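Local atomic coordinates of Abbfa_003403 (Acinetobacter baumannii, PDB entry 4ZXH), a protein that probably takes part in making a peptide product as a four-domain nonribosomal peptide synthetase with condensation, adenylation, carrier and thioesterase domains. Residues Val1309-Thr1312 / Ile1313-Tyr1317. Residues are numbered along the deposited sequence; the frame is centred on the assembly and turned at random.
Sequences VAQT and IDQMY
Q1311 and Q1315 lie one turn apart on the outer face of the helix, and their amide ends are near neighbours rather than bonded partners. NE2 of Q1311 is 3.7 Å from NE2 of Q1315. The two amide planes stand 69° apart, so the groups do not stack. Q1311 reaches this place by folding at its second torsion (chi2 -79°). Q1315 runs extended beyond CG, and its first torsion (chi1 -61°) brings CG toward the carbonyl of Q1311. On the inner face V1309 CG1 and I1313 CD1 meet at 4.3 Å. This is the last helix, 1303-1316, of the thioesterase domain, which has the alpha/beta-hydrolase fold. V1309 and I1313 pack on strand 1157-1163 of the central, mostly parallel sheet, and A1310 touches L1083 and H1086. N of D1314 bonds to O of A1310. OD1 of D1314 forms a salt bridge with R1091, and OD2 accepts a hydrogen bond from the backbone N of N1088. OG1 of T1312 bonds back to O of A1308. Four i to i+4 backbone bonds join 1309-1312 to 1313-1316. The last, from N of M1316 to O of T1312, is the most bent. Y1317 leaves the helix.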
# COMPACT_ATOMS: atom_id res chain seq x y z
N VAL A 1309 -19.16 -3.92 -42.80
CA VAL A 1309 -18.42 -2.92 -43.56
C VAL A 1309 -16.99 -3.38 -43.82
O VAL A 1309 -16.51 -3.31 -44.95
CB VAL A 1309 -18.39 -1.57 -42.82
CG1 VAL A 1309 -17.51 -0.59 -43.56
CG2 VAL A 1309 -19.80 -1.05 -42.66
N ALA A 1310 -16.31 -3.84 -42.77
CA ALA A 1310 -14.95 -4.37 -42.89
C ALA A 1310 -14.90 -5.48 -43.91
O ALA A 1310 -14.01 -5.50 -44.78
CB ALA A 1310 -14.43 -4.87 -41.54
N GLN A 1311 -15.84 -6.42 -43.80
CA GLN A 1311 -15.89 -7.55 -44.73
C GLN A 1311 -16.04 -7.06 -46.16
O GLN A 1311 -15.43 -7.60 -47.06
CB GLN A 1311 -17.03 -8.49 -44.37
CG GLN A 1311 -16.76 -9.37 -43.17
CD GLN A 1311 -15.88 -10.55 -43.51
OE1 GLN A 1311 -14.71 -10.58 -43.16
NE2 GLN A 1311 -16.44 -11.52 -44.22
N THR A 1312 -16.85 -6.02 -46.36
CA THR A 1312 -17.08 -5.49 -47.70
C THR A 1312 -15.79 -4.91 -48.27
O THR A 1312 -15.45 -5.15 -49.42
CB THR A 1312 -18.16 -4.42 -47.71
OG1 THR A 1312 -19.42 -5.03 -47.40
CG2 THR A 1312 -18.25 -3.78 -49.06
N ILE A 1313 -15.08 -4.16 -47.43
CA ILE A 1313 -13.79 -3.59 -47.82
C ILE A 1313 -12.80 -4.68 -48.16
O ILE A 1313 -12.13 -4.61 -49.18
CB ILE A 1313 -13.20 -2.69 -46.72
CG1 ILE A 1313 -14.07 -1.46 -46.50
CG2 ILE A 1313 -11.76 -2.29 -47.03
CD1 ILE A 1313 -13.58 -0.57 -45.38
N ASP A 1314 -12.72 -5.70 -47.31
CA ASP A 1314 -11.75 -6.78 -47.52
C ASP A 1314 -12.07 -7.64 -48.76
O ASP A 1314 -11.16 -8.09 -49.46
CB ASP A 1314 -11.65 -7.66 -46.28
CG ASP A 1314 -10.74 -7.05 -45.19
OD1 ASP A 1314 -9.83 -6.24 -45.52
OD2 ASP A 1314 -10.94 -7.39 -44.00
N GLN A 1315 -13.35 -7.85 -49.03
CA GLN A 1315 -13.75 -8.62 -50.21
C GLN A 1315 -13.59 -7.82 -51.52
O GLN A 1315 -13.31 -8.39 -52.57
CB GLN A 1315 -15.19 -9.10 -50.07
CG GLN A 1315 -15.41 -10.03 -48.87
CD GLN A 1315 -16.87 -10.40 -48.67
OE1 GLN A 1315 -17.76 -9.80 -49.27
NE2 GLN A 1315 -17.12 -11.39 -47.81
N MET A 1316 -13.76 -6.50 -51.43
CA MET A 1316 -13.64 -5.63 -52.60
C MET A 1316 -12.16 -5.36 -52.96
O MET A 1316 -11.82 -5.23 -54.13
CB MET A 1316 -14.39 -4.33 -52.34
CG MET A 1316 -14.49 -3.36 -53.51
SD MET A 1316 -15.35 -3.97 -54.99
CE MET A 1316 -16.75 -4.86 -54.24
N TYR A 1317 -11.31 -5.30 -51.94
CA TYR A 1317 -9.87 -5.06 -52.10
C TYR A 1317 -9.04 -6.13 -51.40
O TYR A 1317 -8.41 -5.85 -50.38
CB TYR A 1317 -9.48 -3.68 -51.56
CG TYR A 1317 -10.19 -2.53 -52.23
CD1 TYR A 1317 -9.78 -2.07 -53.49
CD2 TYR A 1317 -11.27 -1.89 -51.62
CE1 TYR A 1317 -10.43 -1.02 -54.12
CE2 TYR A 1317 -11.92 -0.84 -52.23
CZ TYR A 1317 -11.50 -0.41 -53.48
OH TYR A 1317 -12.14 0.64 -54.09